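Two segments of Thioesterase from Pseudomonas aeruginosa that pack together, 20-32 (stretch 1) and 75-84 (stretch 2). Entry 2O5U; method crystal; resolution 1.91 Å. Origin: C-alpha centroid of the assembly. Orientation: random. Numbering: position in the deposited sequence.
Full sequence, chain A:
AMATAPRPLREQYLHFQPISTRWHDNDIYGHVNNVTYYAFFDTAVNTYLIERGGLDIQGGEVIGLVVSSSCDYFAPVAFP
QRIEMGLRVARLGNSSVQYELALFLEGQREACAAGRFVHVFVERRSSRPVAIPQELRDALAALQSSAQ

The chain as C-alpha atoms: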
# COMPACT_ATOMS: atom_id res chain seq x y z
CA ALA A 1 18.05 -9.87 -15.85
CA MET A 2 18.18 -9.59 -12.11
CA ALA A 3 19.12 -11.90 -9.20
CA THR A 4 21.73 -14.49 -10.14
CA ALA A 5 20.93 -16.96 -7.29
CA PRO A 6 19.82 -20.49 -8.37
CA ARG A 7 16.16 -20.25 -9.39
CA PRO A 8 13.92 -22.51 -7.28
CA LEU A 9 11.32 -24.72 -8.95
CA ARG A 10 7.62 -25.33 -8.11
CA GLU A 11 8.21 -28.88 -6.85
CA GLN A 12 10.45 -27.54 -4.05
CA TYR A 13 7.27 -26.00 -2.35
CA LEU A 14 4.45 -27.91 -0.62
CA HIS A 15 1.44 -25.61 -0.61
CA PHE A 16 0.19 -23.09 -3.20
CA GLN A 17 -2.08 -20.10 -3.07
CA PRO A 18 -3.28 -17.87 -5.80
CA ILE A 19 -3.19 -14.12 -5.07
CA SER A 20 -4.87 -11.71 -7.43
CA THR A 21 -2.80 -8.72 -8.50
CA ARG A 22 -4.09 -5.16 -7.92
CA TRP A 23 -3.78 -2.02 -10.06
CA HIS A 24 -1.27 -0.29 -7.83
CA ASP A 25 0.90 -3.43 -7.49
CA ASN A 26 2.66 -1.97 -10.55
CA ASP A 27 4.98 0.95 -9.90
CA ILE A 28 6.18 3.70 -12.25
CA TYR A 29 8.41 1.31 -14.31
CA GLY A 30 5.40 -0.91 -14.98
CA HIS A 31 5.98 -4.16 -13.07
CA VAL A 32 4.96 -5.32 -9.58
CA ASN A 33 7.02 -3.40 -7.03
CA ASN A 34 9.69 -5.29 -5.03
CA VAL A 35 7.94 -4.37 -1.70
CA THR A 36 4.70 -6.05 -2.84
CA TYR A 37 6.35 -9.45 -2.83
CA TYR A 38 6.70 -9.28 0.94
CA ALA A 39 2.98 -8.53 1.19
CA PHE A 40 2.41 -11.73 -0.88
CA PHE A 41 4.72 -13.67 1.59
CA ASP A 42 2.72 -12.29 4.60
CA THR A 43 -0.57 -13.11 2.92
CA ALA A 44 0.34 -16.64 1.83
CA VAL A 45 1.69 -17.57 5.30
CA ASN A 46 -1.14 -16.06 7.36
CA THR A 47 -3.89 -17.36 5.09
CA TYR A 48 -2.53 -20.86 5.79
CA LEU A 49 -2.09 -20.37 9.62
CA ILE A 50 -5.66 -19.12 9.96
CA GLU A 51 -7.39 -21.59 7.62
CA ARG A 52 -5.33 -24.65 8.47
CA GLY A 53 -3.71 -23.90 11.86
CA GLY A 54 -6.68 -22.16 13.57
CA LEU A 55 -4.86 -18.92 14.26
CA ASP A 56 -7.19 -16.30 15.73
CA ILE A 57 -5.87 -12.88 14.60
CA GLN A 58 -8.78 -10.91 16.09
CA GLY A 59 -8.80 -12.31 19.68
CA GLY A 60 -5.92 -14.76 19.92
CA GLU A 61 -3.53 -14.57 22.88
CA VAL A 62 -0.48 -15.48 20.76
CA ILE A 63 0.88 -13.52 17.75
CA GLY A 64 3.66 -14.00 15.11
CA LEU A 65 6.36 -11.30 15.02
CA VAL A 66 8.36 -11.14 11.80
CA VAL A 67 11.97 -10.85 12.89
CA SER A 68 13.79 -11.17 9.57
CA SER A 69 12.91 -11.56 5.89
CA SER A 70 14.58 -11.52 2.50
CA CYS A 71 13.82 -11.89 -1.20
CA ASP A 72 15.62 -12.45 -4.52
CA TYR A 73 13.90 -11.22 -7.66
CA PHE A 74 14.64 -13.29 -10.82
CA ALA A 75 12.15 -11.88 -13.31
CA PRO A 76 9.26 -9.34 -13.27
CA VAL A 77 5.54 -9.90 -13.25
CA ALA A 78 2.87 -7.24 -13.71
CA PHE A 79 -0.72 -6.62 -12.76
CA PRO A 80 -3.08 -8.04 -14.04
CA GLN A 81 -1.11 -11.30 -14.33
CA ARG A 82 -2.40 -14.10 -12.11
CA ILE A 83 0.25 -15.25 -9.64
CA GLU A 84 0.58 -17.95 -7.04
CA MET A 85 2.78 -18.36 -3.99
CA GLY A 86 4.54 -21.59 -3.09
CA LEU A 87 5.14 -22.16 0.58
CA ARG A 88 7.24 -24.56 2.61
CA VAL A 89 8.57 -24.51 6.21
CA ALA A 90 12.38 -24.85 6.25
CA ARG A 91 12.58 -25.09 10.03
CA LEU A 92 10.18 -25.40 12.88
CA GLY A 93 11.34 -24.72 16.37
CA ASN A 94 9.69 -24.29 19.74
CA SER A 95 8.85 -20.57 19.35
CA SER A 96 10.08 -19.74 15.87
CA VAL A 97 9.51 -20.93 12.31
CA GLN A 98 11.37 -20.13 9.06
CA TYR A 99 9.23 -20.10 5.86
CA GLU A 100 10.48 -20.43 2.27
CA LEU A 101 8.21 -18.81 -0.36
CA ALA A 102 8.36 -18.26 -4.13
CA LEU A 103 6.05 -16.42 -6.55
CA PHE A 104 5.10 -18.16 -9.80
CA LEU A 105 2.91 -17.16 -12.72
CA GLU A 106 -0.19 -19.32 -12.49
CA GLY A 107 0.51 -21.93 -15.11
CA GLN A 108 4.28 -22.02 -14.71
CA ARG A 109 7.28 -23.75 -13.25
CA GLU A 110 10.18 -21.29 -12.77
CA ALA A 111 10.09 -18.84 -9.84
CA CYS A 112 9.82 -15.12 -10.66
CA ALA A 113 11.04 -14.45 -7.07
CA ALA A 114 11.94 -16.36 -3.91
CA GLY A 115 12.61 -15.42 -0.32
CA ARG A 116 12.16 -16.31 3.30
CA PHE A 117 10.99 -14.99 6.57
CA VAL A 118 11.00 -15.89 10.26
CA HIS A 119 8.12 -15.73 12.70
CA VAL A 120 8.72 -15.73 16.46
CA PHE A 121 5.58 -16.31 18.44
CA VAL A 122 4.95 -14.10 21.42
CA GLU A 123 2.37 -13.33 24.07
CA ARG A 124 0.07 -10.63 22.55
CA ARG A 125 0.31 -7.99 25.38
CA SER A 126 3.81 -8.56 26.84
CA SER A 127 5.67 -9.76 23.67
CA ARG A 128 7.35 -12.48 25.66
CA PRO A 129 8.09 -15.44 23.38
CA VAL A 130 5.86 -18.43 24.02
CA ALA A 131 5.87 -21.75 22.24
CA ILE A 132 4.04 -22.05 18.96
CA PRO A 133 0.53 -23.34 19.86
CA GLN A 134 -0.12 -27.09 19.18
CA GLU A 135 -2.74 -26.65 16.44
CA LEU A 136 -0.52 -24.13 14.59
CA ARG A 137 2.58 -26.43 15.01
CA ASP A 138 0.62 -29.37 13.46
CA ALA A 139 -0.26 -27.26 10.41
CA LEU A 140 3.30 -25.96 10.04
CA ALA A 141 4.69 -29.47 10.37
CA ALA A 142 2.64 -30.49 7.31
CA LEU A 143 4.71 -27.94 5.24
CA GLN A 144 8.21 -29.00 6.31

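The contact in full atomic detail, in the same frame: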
# COMPACT_ATOMS: atom_id res chain seq x y z
N SER A 20 -4.61 -12.60 -6.32
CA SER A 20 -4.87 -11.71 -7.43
C SER A 20 -4.02 -10.45 -7.31
O SER A 20 -3.83 -9.90 -6.22
CB SER A 20 -6.37 -11.38 -7.52
OG SER A 20 -6.86 -10.87 -6.29
N THR A 21 -3.54 -9.98 -8.46
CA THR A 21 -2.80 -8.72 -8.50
C THR A 21 -3.78 -7.51 -8.53
O THR A 21 -4.96 -7.63 -8.95
CB THR A 21 -1.82 -8.65 -9.67
OG1 THR A 21 -2.55 -9.03 -10.85
CG2 THR A 21 -0.63 -9.63 -9.40
N ARG A 22 -3.29 -6.36 -8.03
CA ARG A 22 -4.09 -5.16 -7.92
C ARG A 22 -3.43 -4.09 -8.74
O ARG A 22 -2.23 -4.18 -9.05
CB ARG A 22 -4.23 -4.68 -6.47
CG ARG A 22 -5.04 -5.67 -5.54
CD ARG A 22 -4.91 -5.22 -4.08
NE ARG A 22 -5.51 -6.26 -3.25
CZ ARG A 22 -5.67 -6.18 -1.94
NH1 ARG A 22 -5.31 -5.06 -1.31
NH2 ARG A 22 -6.18 -7.22 -1.26
N TRP A 23 -4.22 -3.10 -9.12
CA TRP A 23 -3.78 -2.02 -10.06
C TRP A 23 -2.45 -1.44 -9.60
O TRP A 23 -1.45 -1.38 -10.37
CB TRP A 23 -4.80 -0.90 -10.13
CG TRP A 23 -4.22 0.30 -10.81
CD1 TRP A 23 -3.67 1.42 -10.22
CD2 TRP A 23 -4.09 0.48 -12.24
NE1 TRP A 23 -3.20 2.29 -11.22
CE2 TRP A 23 -3.43 1.72 -12.46
CE3 TRP A 23 -4.45 -0.32 -13.35
CZ2 TRP A 23 -3.22 2.24 -13.73
CZ3 TRP A 23 -4.20 0.19 -14.66
CH2 TRP A 23 -3.58 1.46 -14.81
N HIS A 24 -2.42 -1.06 -8.32
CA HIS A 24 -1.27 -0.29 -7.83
C HIS A 24 -0.13 -1.23 -7.42
O HIS A 24 0.85 -0.77 -6.81
CB HIS A 24 -1.68 0.66 -6.67
CG HIS A 24 -0.73 1.81 -6.44
ND1 HIS A 24 -0.97 2.78 -5.49
CD2 HIS A 24 0.40 2.19 -7.10
CE1 HIS A 24 -0.01 3.69 -5.55
NE2 HIS A 24 0.84 3.35 -6.50
N ASP A 25 -0.27 -2.55 -7.65
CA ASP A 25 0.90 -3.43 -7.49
C ASP A 25 2.01 -2.93 -8.41
O ASP A 25 3.18 -2.98 -8.02
CB ASP A 25 0.62 -4.89 -7.81
CG ASP A 25 -0.24 -5.59 -6.73
OD1 ASP A 25 -0.39 -5.02 -5.62
OD2 ASP A 25 -0.74 -6.69 -7.04
N ASN A 26 1.63 -2.45 -9.60
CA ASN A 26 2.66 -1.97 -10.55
C ASN A 26 3.20 -0.64 -10.05
O ASN A 26 2.45 0.21 -9.57
CB ASN A 26 2.09 -1.82 -11.98
CG ASN A 26 1.75 -3.16 -12.62
OD1 ASN A 26 2.26 -4.17 -12.20
ND2 ASN A 26 0.88 -3.14 -13.61
N ASP A 27 4.48 -0.41 -10.19
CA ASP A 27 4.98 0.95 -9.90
C ASP A 27 5.28 1.67 -11.22
O ASP A 27 4.80 1.27 -12.32
CB ASP A 27 6.20 0.91 -8.97
CG ASP A 27 7.47 0.31 -9.65
OD1 ASP A 27 7.57 0.07 -10.94
OD2 ASP A 27 8.37 0.07 -8.83
N ILE A 28 6.02 2.76 -11.12
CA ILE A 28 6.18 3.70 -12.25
C ILE A 28 6.92 3.05 -13.46
O ILE A 28 6.73 3.45 -14.59
CB ILE A 28 6.88 4.99 -11.75
CG1 ILE A 28 6.88 6.05 -12.86
CG2 ILE A 28 8.26 4.72 -11.22
CD1 ILE A 28 7.40 7.38 -12.34
N TYR A 29 7.72 2.01 -13.20
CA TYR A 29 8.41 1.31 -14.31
C TYR A 29 7.59 0.17 -14.88
O TYR A 29 8.05 -0.52 -15.78
CB TYR A 29 9.77 0.82 -13.86
CG TYR A 29 10.70 1.92 -13.34
CD1 TYR A 29 10.88 3.10 -14.04
CD2 TYR A 29 11.43 1.75 -12.18
CE1 TYR A 29 11.75 4.08 -13.60
CE2 TYR A 29 12.32 2.74 -11.74
CZ TYR A 29 12.47 3.88 -12.47
OH TYR A 29 13.35 4.87 -12.08
N GLY A 30 6.39 -0.07 -14.33
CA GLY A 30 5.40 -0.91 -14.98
C GLY A 30 5.25 -2.34 -14.51
O GLY A 30 4.40 -3.05 -15.01
N HIS A 31 6.07 -2.78 -13.56
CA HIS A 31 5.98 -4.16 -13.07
C HIS A 31 5.64 -4.09 -11.57
O HIS A 31 5.78 -3.04 -10.91
CB HIS A 31 7.31 -4.90 -13.26
CG HIS A 31 7.80 -4.93 -14.68
ND1 HIS A 31 7.01 -5.37 -15.72
CD2 HIS A 31 8.99 -4.61 -15.24
CE1 HIS A 31 7.69 -5.30 -16.86
NE2 HIS A 31 8.90 -4.85 -16.59
N VAL A 32 5.28 -5.24 -11.02
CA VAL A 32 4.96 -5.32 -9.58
C VAL A 32 6.18 -4.90 -8.78
O VAL A 32 7.31 -5.42 -8.96
CB VAL A 32 4.50 -6.75 -9.17
CG1 VAL A 32 4.46 -6.92 -7.56
CG2 VAL A 32 3.14 -7.07 -9.83
N ALA A 75 12.80 -12.44 -12.14
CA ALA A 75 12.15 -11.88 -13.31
C ALA A 75 10.85 -11.17 -12.95
O ALA A 75 10.12 -11.68 -12.11
CB ALA A 75 11.86 -13.02 -14.34
N PRO A 76 10.49 -10.09 -13.66
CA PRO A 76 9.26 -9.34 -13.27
C PRO A 76 7.92 -10.03 -13.58
O PRO A 76 7.83 -10.88 -14.48
CB PRO A 76 9.40 -8.02 -14.05
CG PRO A 76 10.26 -8.28 -15.18
CD PRO A 76 11.22 -9.43 -14.75
N VAL A 77 6.90 -9.65 -12.84
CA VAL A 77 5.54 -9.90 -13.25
C VAL A 77 4.81 -8.56 -13.19
O VAL A 77 5.35 -7.60 -12.72
CB VAL A 77 4.81 -10.97 -12.33
CG1 VAL A 77 5.54 -12.29 -12.33
CG2 VAL A 77 4.58 -10.44 -10.90
N ALA A 78 3.60 -8.50 -13.70
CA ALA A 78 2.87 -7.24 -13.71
C ALA A 78 1.41 -7.50 -13.53
O ALA A 78 0.86 -8.44 -14.16
CB ALA A 78 3.16 -6.51 -15.08
N PHE A 79 0.74 -6.68 -12.73
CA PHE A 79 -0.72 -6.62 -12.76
C PHE A 79 -1.11 -6.44 -14.26
O PHE A 79 -0.46 -5.65 -14.98
CB PHE A 79 -1.25 -5.44 -11.91
CG PHE A 79 -2.67 -5.04 -12.26
CD1 PHE A 79 -3.76 -5.67 -11.64
CD2 PHE A 79 -2.94 -4.10 -13.25
CE1 PHE A 79 -5.04 -5.35 -11.98
CE2 PHE A 79 -4.25 -3.77 -13.58
CZ PHE A 79 -5.30 -4.41 -12.96
N PRO A 80 -2.14 -7.17 -14.74
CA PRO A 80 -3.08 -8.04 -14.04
C PRO A 80 -2.75 -9.55 -14.20
O PRO A 80 -3.66 -10.38 -14.15
CB PRO A 80 -4.39 -7.75 -14.77
CG PRO A 80 -3.93 -7.49 -16.20
CD PRO A 80 -2.50 -7.08 -16.18
N GLN A 81 -1.48 -9.88 -14.34
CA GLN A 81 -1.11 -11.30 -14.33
C GLN A 81 -1.62 -12.02 -13.07
O GLN A 81 -1.64 -11.47 -11.92
CB GLN A 81 0.40 -11.45 -14.52
CG GLN A 81 0.79 -11.09 -15.96
CD GLN A 81 2.27 -11.21 -16.20
OE1 GLN A 81 3.06 -10.60 -15.49
NE2 GLN A 81 2.66 -12.03 -17.16
N ARG A 82 -2.03 -13.28 -13.26
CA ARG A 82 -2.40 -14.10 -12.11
C ARG A 82 -1.15 -14.82 -11.57
O ARG A 82 -0.40 -15.44 -12.32
CB ARG A 82 -3.52 -15.11 -12.50
CG ARG A 82 -4.76 -14.48 -13.21
CD ARG A 82 -5.64 -15.59 -13.77
NE ARG A 82 -6.71 -15.05 -14.62
N ILE A 83 -0.94 -14.73 -10.27
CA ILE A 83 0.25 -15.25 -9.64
C ILE A 83 -0.16 -16.30 -8.61
O ILE A 83 -1.35 -16.43 -8.28
CB ILE A 83 1.17 -14.11 -9.05
CG1 ILE A 83 0.54 -13.37 -7.84
CG2 ILE A 83 1.63 -13.07 -10.18
CD1 ILE A 83 0.92 -13.99 -6.43
N GLU A 84 0.81 -17.05 -8.14
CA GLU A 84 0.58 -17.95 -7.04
C GLU A 84 1.84 -18.09 -6.24
O GLU A 84 2.95 -18.04 -6.79
CB GLU A 84 0.02 -19.31 -7.53
CG GLU A 84 1.00 -20.33 -7.88
CD GLU A 84 0.33 -21.58 -8.44
OE1 GLU A 84 -0.49 -22.21 -7.73
OE2 GLU A 84 0.66 -21.94 -9.59
O HOH W 1 -4.75 -11.59 -10.71
O HOH W 2 8.02 -7.54 -10.43

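Two largely irregular segments that share no sheet-like ladder of hydrogen bonds can still pack firmly if a large apolar side chain fills the space between them while polar side chains satisfy the backbone around it. In this thioesterase, residues 20-32 and 75-84 illustrate the principle, burying 600 Å² between them.

Phe79 covers the most surface. Its CA-to-CB bond points toward the opposing stretch, and its t rotamer lays the ring against the short 3-10 segment that begins at Trp23. Trp23 CA sits 3.7 Å from the centroid of the Phe79 ring, almost on the ring normal, a CH-pi contact over the face. The indole adds an oblique aromatic contact, with Trp23 CE3 3.5 Å from Phe79 CE2. Beside this apolar center, the carboxamide of Asn26 serves the Phe79 backbone twice: Phe79 N donates to Asn26 OD1 (3.0 Å), and Asn26 ND2 donates to Phe79 O (3.2 Å). An amide side chain, offering donor and acceptor together, suits this buried position.

Thr21, also buried, combines two chemistries. Its hydroxyl OG1 donates to Gln81 O at 2.8 Å, just beyond the cis peptide preceding Pro80, while its methyl CG2 lies 4.2 Å from Ile83 CG2. Water 1 reinforces this junction, accepting from Thr21 N (3.0 Å) and donating weakly to Gln81 O (3.3 Å).

At the other end, His31 follows the type I turn from Asp27 to Gly30 and offers a ring face to Pro76, whose CB lies 3.7 Å from the imidazole centroid in a second CH-pi contact. Next to it the backbones join directly: Val32 N donates to Val77 O (2.9 Å, nearly linear), and the branched side chains meet, Val32 CG2 to Val77 CG2, at 3.8 Å. Aromatic surface and precisely placed polar groups thus work together along the contact.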